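Local coordinates for protein TP_0956 (Treponema pallidum subsp. pallidum, PDB 3U64), which probably serves as the lipoprotein T-component of a TRAP transporter, a helical tetratricopeptide-repeat protein thought to work by binding partner proteins, at residues A181-L186 with N203-F208; K108-G113 with Y162-A167; F208-P213 with E221-A226. All blocks are in the same frame, centred on the assembly; numbering follows the deposited sequence.

Contact 1: residues A181-L186 with N203-F208; sequences AAVMML and NVLTKF
Val183 and Leu186, one helical turn apart on helix 176-192, meet Val204, Leu205 and Phe208 of helix 196-211, and every contact between them is apolar. The aromatic one is a CH-pi interaction. Val183 sets CG2 over the middle of the Phe208 ring, 3.5 Å from the ring centroid and 10° off the normal, and its nearest ring atoms are CZ and CE2. All six ring carbons lie at similar distances from that methyl, so the ring receives it squarely on one face. The torsions of both residues serve this: Phe208 has CG anti to its backbone N (chi1 169°), while Val183 holds CG2 beside its own N and CG1 beside the carbonyl carbon.

The two helices follow each other in the chain and run roughly antiparallel, their segment axes 142° apart and 10.8 Å from one another at closest approach. This is the helical-hairpin arrangement on which tetratricopeptide-repeat folds are built. At that spacing the helices meet through branched side chains and the ring, and the nearest CA atoms, those of Leu186 and Leu205, are still 7.3 Å apart.

The aliphatic contacts centre on Leu205 CD2. This methyl touches Val183 CG1 at 4.0 Å and Leu186 CB at 3.8 Å, bridging the two residues across their helical turn. Leu186 and Leu205 point past one another, their side chains running in opposing senses. Leu186 then sends CD1 to Val204 CG1, 3.8 Å away, where the two side chains cross at about a right angle. All five residues are buried; helix 152-166 adds to the cover, with Tyr156 and Thr160 on Val204, and Val179, a turn before Val183, also packs on Phe208.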
loop_
_atom_site.group_PDB
_atom_site.type_symbol
_atom_site.label_atom_id
_atom_site.label_comp_id
_atom_site.label_asym_id
_atom_site.label_seq_id
_atom_site.Cartn_x
_atom_site.Cartn_y
_atom_site.Cartn_z
ATOM N N ALA A 181 -31.678 -7.088 15.812
ATOM C CA ALA A 181 -30.760 -8.016 16.481
ATOM C C ALA A 181 -29.460 -7.333 16.898
ATOM O O ALA A 181 -28.921 -7.600 17.977
ATOM C CB ALA A 181 -30.461 -9.215 15.582
ATOM N N ALA A 182 -28.946 -6.459 16.041
ATOM C CA ALA A 182 -27.690 -5.766 16.332
ATOM C C ALA A 182 -27.824 -4.881 17.575
ATOM O O ALA A 182 -26.984 -4.914 18.478
ATOM C CB ALA A 182 -27.235 -4.925 15.125
ATOM N N VAL A 183 -28.893 -4.097 17.618
ATOM C CA VAL A 183 -29.129 -3.218 18.746
ATOM C C VAL A 183 -29.345 -4.021 20.017
ATOM O O VAL A 183 -28.799 -3.664 21.059
ATOM C CB VAL A 183 -30.311 -2.268 18.491
ATOM C CG1 VAL A 183 -30.593 -1.426 19.732
ATOM C CG2 VAL A 183 -30.005 -1.365 17.290
ATOM N N MET A 184 -30.109 -5.115 19.931
ATOM C CA MET A 184 -30.322 -5.973 21.096
ATOM C C MET A 184 -28.999 -6.557 21.613
ATOM O O MET A 184 -28.808 -6.699 22.822
ATOM C CB MET A 184 -31.339 -7.093 20.806
ATOM C CG MET A 184 -32.769 -6.612 20.529
ATOM S SD MET A 184 -33.466 -5.580 21.854
ATOM C CE MET A 184 -33.410 -3.958 21.076
ATOM N N MET A 185 -28.080 -6.880 20.707
ATOM C CA MET A 185 -26.740 -7.292 21.120
ATOM C C MET A 185 -26.018 -6.154 21.841
ATOM O O MET A 185 -25.393 -6.361 22.879
ATOM C CB MET A 185 -25.906 -7.799 19.941
ATOM C CG MET A 185 -26.431 -9.102 19.316
ATOM S SD MET A 185 -25.292 -9.785 18.071
ATOM C CE MET A 185 -26.195 -9.486 16.562
ATOM N N LEU A 186 -26.106 -4.949 21.298
ATOM C CA LEU A 186 -25.504 -3.801 21.971
ATOM C C LEU A 186 -26.135 -3.586 23.363
ATOM O O LEU A 186 -25.427 -3.419 24.371
ATOM C CB LEU A 186 -25.612 -2.546 21.091
ATOM C CG LEU A 186 -24.699 -2.534 19.854
ATOM C CD1 LEU A 186 -25.052 -1.389 18.928
ATOM C CD2 LEU A 186 -23.222 -2.454 20.232
ATOM N N ASN A 203 -21.949 4.978 23.394
ATOM C CA ASN A 203 -21.639 5.879 22.297
ATOM C C ASN A 203 -22.312 5.423 20.992
ATOM O O ASN A 203 -22.997 6.201 20.325
ATOM C CB ASN A 203 -20.115 6.019 22.137
ATOM C CG ASN A 203 -19.733 7.020 21.064
ATOM O OD1 ASN A 203 -19.055 6.688 20.088
ATOM N ND2 ASN A 203 -20.196 8.247 21.223
ATOM N N VAL A 204 -22.128 4.157 20.632
ATOM C CA VAL A 204 -22.770 3.633 19.429
ATOM C C VAL A 204 -24.298 3.672 19.560
ATOM O O VAL A 204 -24.989 3.992 18.604
ATOM C CB VAL A 204 -22.284 2.220 19.085
ATOM C CG1 VAL A 204 -23.017 1.694 17.873
ATOM C CG2 VAL A 204 -20.785 2.231 18.834
ATOM N N LEU A 205 -24.823 3.391 20.752
ATOM C CA LEU A 205 -26.275 3.416 20.950
ATOM C C LEU A 205 -26.832 4.832 20.814
ATOM O O LEU A 205 -27.923 5.038 20.257
ATOM C CB LEU A 205 -26.680 2.794 22.299
ATOM C CG LEU A 205 -26.580 1.272 22.339
ATOM C CD1 LEU A 205 -26.816 0.713 23.748
ATOM C CD2 LEU A 205 -27.566 0.688 21.333
ATOM N N THR A 206 -26.096 5.807 21.336
ATOM C CA THR A 206 -26.539 7.202 21.234
ATOM C C THR A 206 -26.716 7.538 19.762
ATOM O O THR A 206 -27.757 8.033 19.344
ATOM C CB THR A 206 -25.528 8.175 21.850
ATOM O OG1 THR A 206 -25.334 7.839 23.231
ATOM C CG2 THR A 206 -26.049 9.633 21.754
ATOM N N LYS A 207 -25.698 7.220 18.975
ATOM C CA LYS A 207 -25.728 7.493 17.552
ATOM C C LYS A 207 -26.857 6.746 16.860
ATOM O O LYS A 207 -27.565 7.324 16.048
ATOM C CB LYS A 207 -24.374 7.199 16.915
ATOM C CG LYS A 207 -23.295 8.127 17.436
ATOM C CD LYS A 207 -21.998 8.090 16.610
ATOM C CE LYS A 207 -21.159 6.885 16.955
ATOM N NZ LYS A 207 -19.872 6.899 16.191
ATOM N N PHE A 208 -27.064 5.478 17.206
ATOM C CA PHE A 208 -28.149 4.748 16.577
ATOM C C PHE A 208 -29.499 5.387 16.887
ATOM O O PHE A 208 -30.274 5.683 15.972
ATOM C CB PHE A 208 -28.183 3.262 16.982
ATOM C CG PHE A 208 -29.458 2.550 16.541
ATOM C CD1 PHE A 208 -29.576 2.013 15.248
ATOM C CD2 PHE A 208 -30.548 2.461 17.401
ATOM C CE1 PHE A 208 -30.764 1.377 14.827
ATOM C CE2 PHE A 208 -31.734 1.822 16.997
ATOM C CZ PHE A 208 -31.841 1.282 15.708
#

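Contact 2: residues K108-G113 with Y162-A167; sequences KLYLRG and YVAAFA
An antiparallel helix pair within the TPR-like T-component fold brings Tyr110 and Leu111 of helix 96-124 against Tyr162, Ala164 and Ala165 of helix 152-166. The segment axes run 162° apart and approach to 8.2 Å, a close spacing suited to the small alanines on one side. Ala164 points CB straight at the face of the Tyr110 ring, 3.5 Å from its centroid and only 3° off the normal, a nearly ideal CH-pi contact. The CD2 side of the ring also touches the backbone, Tyr110 CD2 lying 3.6 Å from Ala164 C. Leu111 carries the other half: its CD2 methyl touches both Ala165 CB, at 3.6 Å, and Tyr162 CD2, at 3.7 Å, the two partners lying in directions roughly at a right angle. Having CG anti to the carbonyl carbon (chi1 -71°), Leu111 lays CG against Ala165 CB as well.

On another side of helix 96-124, Arg112 NH2 forms salt bridges with Glu38 and Asp39 of the second subunit. Within the chain, Tyr110 reaches helix 66-89, where its OH is hydrogen-bonded to Gln85 OE1, while Tyr162 packs on Thr178 and Ala182 of helix 176-192.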
loop_
_atom_site.group_PDB
_atom_site.type_symbol
_atom_site.label_atom_id
_atom_site.label_comp_id
_atom_site.label_asym_id
_atom_site.label_seq_id
_atom_site.Cartn_x
_atom_site.Cartn_y
_atom_site.Cartn_z
ATOM N N LYS A 108 -20.130 -2.861 2.745
ATOM C CA LYS A 108 -19.758 -4.270 2.590
ATOM C C LYS A 108 -18.658 -4.690 3.559
ATOM O O LYS A 108 -18.672 -5.800 4.075
ATOM C CB LYS A 108 -19.343 -4.582 1.144
ATOM C CG LYS A 108 -20.510 -4.520 0.149
ATOM C CD LYS A 108 -20.070 -4.927 -1.252
ATOM C CE LYS A 108 -21.175 -4.721 -2.275
ATOM N NZ LYS A 108 -21.260 -3.299 -2.721
ATOM N N LEU A 109 -17.709 -3.796 3.798
ATOM C CA LEU A 109 -16.645 -4.050 4.767
ATOM C C LEU A 109 -17.170 -4.100 6.216
ATOM O O LEU A 109 -16.744 -4.951 7.002
ATOM C CB LEU A 109 -15.517 -3.020 4.617
ATOM C CG LEU A 109 -14.646 -3.139 3.353
ATOM C CD1 LEU A 109 -13.467 -2.202 3.417
ATOM C CD2 LEU A 109 -14.130 -4.552 3.095
ATOM N N TYR A 110 -18.084 -3.202 6.578
ATOM C CA TYR A 110 -18.709 -3.291 7.898
ATOM C C TYR A 110 -19.332 -4.677 8.091
ATOM O O TYR A 110 -19.156 -5.324 9.130
ATOM C CB TYR A 110 -19.780 -2.215 8.068
ATOM C CG TYR A 110 -19.218 -0.830 8.308
ATOM C CD1 TYR A 110 -18.137 -0.635 9.170
ATOM C CD2 TYR A 110 -19.765 0.287 7.670
ATOM C CE1 TYR A 110 -17.622 0.636 9.394
ATOM C CE2 TYR A 110 -19.253 1.564 7.892
ATOM C CZ TYR A 110 -18.188 1.730 8.756
ATOM O OH TYR A 110 -17.672 2.976 8.983
ATOM N N LEU A 111 -20.037 -5.139 7.066
ATOM C CA LEU A 111 -20.785 -6.365 7.177
ATOM C C LEU A 111 -19.851 -7.560 7.221
ATOM O O LEU A 111 -20.122 -8.526 7.933
ATOM C CB LEU A 111 -21.768 -6.503 6.026
ATOM C CG LEU A 111 -22.974 -5.567 6.021
ATOM C CD1 LEU A 111 -23.685 -5.679 4.680
ATOM C CD2 LEU A 111 -23.931 -5.900 7.131
ATOM N N ARG A 112 -18.754 -7.505 6.467
ATOM C CA ARG A 112 -17.777 -8.594 6.507
ATOM C C ARG A 112 -17.166 -8.627 7.901
ATOM O O ARG A 112 -16.993 -9.697 8.486
ATOM C CB ARG A 112 -16.686 -8.413 5.439
ATOM C CG ARG A 112 -15.593 -9.501 5.434
ATOM C CD ARG A 112 -14.374 -9.097 4.598
ATOM N NE ARG A 112 -14.740 -8.843 3.205
ATOM C CZ ARG A 112 -13.880 -8.546 2.233
ATOM N NH1 ARG A 112 -12.583 -8.465 2.480
ATOM N NH2 ARG A 112 -14.320 -8.327 1.007
ATOM N N GLY A 113 -16.839 -7.441 8.420
ATOM C CA GLY A 113 -16.297 -7.299 9.759
ATOM C C GLY A 113 -17.263 -7.818 10.808
ATOM O O GLY A 113 -16.878 -8.589 11.691
ATOM N N TYR A 162 -22.986 -3.908 12.270
ATOM C CA TYR A 162 -24.299 -3.890 11.634
ATOM C C TYR A 162 -24.943 -2.492 11.647
ATOM O O TYR A 162 -25.494 -2.055 10.639
ATOM C CB TYR A 162 -25.227 -4.955 12.239
ATOM C CG TYR A 162 -24.998 -6.356 11.691
ATOM C CD1 TYR A 162 -24.398 -7.342 12.468
ATOM C CD2 TYR A 162 -25.369 -6.686 10.393
ATOM C CE1 TYR A 162 -24.176 -8.621 11.972
ATOM C CE2 TYR A 162 -25.172 -7.974 9.891
ATOM C CZ TYR A 162 -24.570 -8.935 10.681
ATOM O OH TYR A 162 -24.356 -10.216 10.187
ATOM N N VAL A 163 -24.852 -1.796 12.777
ATOM C CA VAL A 163 -25.334 -0.423 12.870
ATOM C C VAL A 163 -24.583 0.521 11.922
ATOM O O VAL A 163 -25.184 1.426 11.342
ATOM C CB VAL A 163 -25.219 0.110 14.318
ATOM C CG1 VAL A 163 -25.275 1.610 14.336
ATOM C CG2 VAL A 163 -26.326 -0.488 15.190
ATOM N N ALA A 164 -23.272 0.321 11.766
ATOM C CA ALA A 164 -22.504 1.159 10.853
ATOM C C ALA A 164 -22.915 0.846 9.404
ATOM O O ALA A 164 -22.976 1.754 8.561
ATOM C CB ALA A 164 -20.990 0.991 11.059
ATOM N N ALA A 165 -23.234 -0.421 9.115
ATOM C CA ALA A 165 -23.682 -0.754 7.755
ATOM C C ALA A 165 -25.050 -0.143 7.470
ATOM O O ALA A 165 -25.300 0.346 6.369
ATOM C CB ALA A 165 -23.700 -2.278 7.513
ATOM N N PHE A 166 -25.930 -0.187 8.468
ATOM C CA PHE A 166 -27.293 0.332 8.344
ATOM C C PHE A 166 -27.291 1.833 8.050
ATOM O O PHE A 166 -28.080 2.329 7.250
ATOM C CB PHE A 166 -28.077 0.048 9.624
ATOM C CG PHE A 166 -29.434 0.710 9.679
ATOM C CD1 PHE A 166 -30.417 0.390 8.753
ATOM C CD2 PHE A 166 -29.737 1.624 10.682
ATOM C CE1 PHE A 166 -31.673 0.989 8.809
ATOM C CE2 PHE A 166 -30.998 2.233 10.748
ATOM C CZ PHE A 166 -31.960 1.914 9.811
ATOM N N ALA A 167 -26.390 2.547 8.705
ATOM C CA ALA A 167 -26.245 3.983 8.505
ATOM C C ALA A 167 -25.950 4.358 7.039
ATOM O O ALA A 167 -26.125 5.507 6.637
ATOM C CB ALA A 167 -25.156 4.520 9.425
#

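Contact 3: residues F208-P213 with E221-A226; sequences FYAAAP and EKAHTA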
loop_
_atom_site.group_PDB
_atom_site.type_symbol
_atom_site.label_atom_id
_atom_site.label_comp_id
_atom_site.label_asym_id
_atom_site.label_seq_id
_atom_site.Cartn_x
_atom_site.Cartn_y
_atom_site.Cartn_z
ATOM N N PHE A 208 -27.064 5.478 17.206
ATOM C CA PHE A 208 -28.149 4.748 16.577
ATOM C C PHE A 208 -29.499 5.387 16.887
ATOM O O PHE A 208 -30.274 5.683 15.972
ATOM C CB PHE A 208 -28.183 3.262 16.982
ATOM C CG PHE A 208 -29.458 2.550 16.541
ATOM C CD1 PHE A 208 -29.576 2.013 15.248
ATOM C CD2 PHE A 208 -30.548 2.461 17.401
ATOM C CE1 PHE A 208 -30.764 1.377 14.827
ATOM C CE2 PHE A 208 -31.734 1.822 16.997
ATOM C CZ PHE A 208 -31.841 1.282 15.708
ATOM N N TYR A 209 -29.788 5.592 18.172
ATOM C CA TYR A 209 -31.114 6.086 18.580
ATOM C C TYR A 209 -31.403 7.435 17.982
ATOM O O TYR A 209 -32.522 7.697 17.584
ATOM C CB TYR A 209 -31.239 6.173 20.098
ATOM C CG TYR A 209 -31.295 4.824 20.740
ATOM C CD1 TYR A 209 -32.057 3.805 20.180
ATOM C CD2 TYR A 209 -30.565 4.552 21.886
ATOM C CE1 TYR A 209 -32.101 2.550 20.755
ATOM C CE2 TYR A 209 -30.598 3.307 22.468
ATOM C CZ TYR A 209 -31.360 2.309 21.899
ATOM O OH TYR A 209 -31.380 1.069 22.491
ATOM N N ALA A 210 -30.388 8.297 17.918
ATOM C CA ALA A 210 -30.612 9.664 17.462
ATOM C C ALA A 210 -30.880 9.701 15.963
ATOM O O ALA A 210 -31.590 10.567 15.468
ATOM C CB ALA A 210 -29.411 10.555 17.812
ATOM N N ALA A 211 -30.301 8.746 15.248
ATOM C CA ALA A 211 -30.348 8.768 13.799
ATOM C C ALA A 211 -31.405 7.830 13.244
ATOM O O ALA A 211 -31.775 7.929 12.076
ATOM C CB ALA A 211 -28.982 8.411 13.225
ATOM N N ALA A 212 -31.881 6.906 14.067
ATOM C CA ALA A 212 -32.788 5.882 13.561
ATOM C C ALA A 212 -34.246 6.313 13.582
ATOM O O ALA A 212 -34.718 6.897 14.558
ATOM C CB ALA A 212 -32.606 4.557 14.301
ATOM N N PRO A 213 -34.962 6.023 12.483
ATOM C CA PRO A 213 -36.418 6.204 12.436
ATOM C C PRO A 213 -37.038 5.459 13.603
ATOM O O PRO A 213 -36.545 4.375 13.945
ATOM C CB PRO A 213 -36.814 5.528 11.115
ATOM C CG PRO A 213 -35.583 5.637 10.254
ATOM C CD PRO A 213 -34.421 5.481 11.219
ATOM N N GLU A 221 -35.236 10.496 23.216
ATOM C CA GLU A 221 -35.213 10.307 24.649
ATOM C C GLU A 221 -34.238 9.175 24.934
ATOM O O GLU A 221 -33.392 9.282 25.820
ATOM C CB GLU A 221 -36.613 9.993 25.179
ATOM C CG GLU A 221 -36.725 10.025 26.702
ATOM C CD GLU A 221 -38.091 9.558 27.219
ATOM O OE1 GLU A 221 -39.130 9.959 26.644
ATOM O OE2 GLU A 221 -38.121 8.786 28.204
ATOM N N LYS A 222 -34.355 8.094 24.168
ATOM C CA LYS A 222 -33.419 6.982 24.268
ATOM C C LYS A 222 -32.002 7.456 24.017
ATOM O O LYS A 222 -31.083 7.082 24.738
ATOM C CB LYS A 222 -33.757 5.883 23.260
ATOM C CG LYS A 222 -34.963 5.050 23.619
ATOM C CD LYS A 222 -35.148 3.910 22.620
ATOM C CE LYS A 222 -36.201 2.917 23.106
ATOM N NZ LYS A 222 -36.335 1.742 22.203
ATOM N N ALA A 223 -31.822 8.283 22.990
ATOM C CA ALA A 223 -30.491 8.743 22.645
ATOM C C ALA A 223 -29.856 9.525 23.788
ATOM O O ALA A 223 -28.666 9.362 24.073
ATOM C CB ALA A 223 -30.511 9.573 21.365
ATOM N N HIS A 224 -30.646 10.362 24.448
ATOM C CA HIS A 224 -30.150 11.190 25.553
ATOM C C HIS A 224 -29.744 10.382 26.778
ATOM O O HIS A 224 -28.722 10.663 27.404
ATOM C CB HIS A 224 -31.181 12.251 25.956
ATOM C CG HIS A 224 -31.211 13.430 25.033
ATOM N ND1 HIS A 224 -31.944 13.444 23.865
ATOM C CD2 HIS A 224 -30.579 14.626 25.095
ATOM C CE1 HIS A 224 -31.775 14.604 23.256
ATOM N NE2 HIS A 224 -30.952 15.340 23.981
ATOM N N THR A 225 -30.553 9.382 27.116
ATOM C CA THR A 225 -30.252 8.503 28.235
ATOM C C THR A 225 -28.977 7.692 27.961
ATOM O O THR A 225 -28.147 7.493 28.856
ATOM C CB THR A 225 -31.430 7.558 28.518
ATOM O OG1 THR A 225 -32.566 8.330 28.941
ATOM C CG2 THR A 225 -31.058 6.547 29.599
ATOM N N ALA A 226 -28.819 7.226 26.725
ATOM C CA ALA A 226 -27.603 6.512 26.361
ATOM C C ALA A 226 -26.390 7.447 26.517
ATOM O O ALA A 226 -25.372 7.063 27.102
ATOM C CB ALA A 226 -27.708 5.943 24.947
#
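Tyr209 lies against Lys222 and Ala223 where the last turn of helix 196-211 meets helix 220-233. The two helices are consecutive in the alpha-helical, TPR-like fold, and the contact packs them together across a connecting loop of eight residues. The backbones come close: the CA atoms of Tyr209 and Ala223 are 4.9 Å apart, a distance that the small side chain of Ala223 allows.

Starting at CB, Tyr209 rests on the backbone of the second helix, 3.6 Å from Ala223 N, and also touches Ala223 CB. The first torsion puts CG beside the backbone N and anti to the carbonyl carbon (chi1 -70°). One face of the ring meets Lys222. Lys222 CB stands over this face, displaced from the centre toward the rim, 3.9 Å from the centroid and 21° off the normal, in a CH-pi contact. Its nearest ring atoms are CG and CD2. Farther along the same face, the CD1 and CE1 side of the ring meets Lys222 CD, with Tyr209 CE1 to Lys222 CD at 3.8 Å. The extended lysine chain crosses the ring obliquely, touching it with CB and CD, while CG arches higher above the face. Near the ring plane, at the CD2 edge, Ala226 CB makes a looser contact. At the tip, the OH packs against Val183 CG1 of helix 176-192.

Lys222 is exposed, and its aliphatic part probably helps to shield the buried ring from solvent. Beside the tyrosine, Ala210 completes the contact: Ala223 CB sits 3.7 Å from Ala210 N and 3.8 Å from Ala210 CB.

Along the chain, contact 2 is complete before contact 1 starts, and Phe208 ends contact 1 and begins contact 3. Contacts 1 and 3 both use helix 196-211 and have centres about 9 Å apart. Contact 2 lies about 13 Å from contact 1 and 19 Å from contact 3, centre to centre, but its helix 152-166 directly precedes helix 176-192 and packs on it, Tyr162 against Ala182. Val163 and Phe166 of that helix also touch Phe208. Helices 96-124, 152-166, 176-192, 196-211 and 220-233 are thus linked by largely apolar, mostly buried contacts, consistent with a helical-repeat scaffold for binding protein partners.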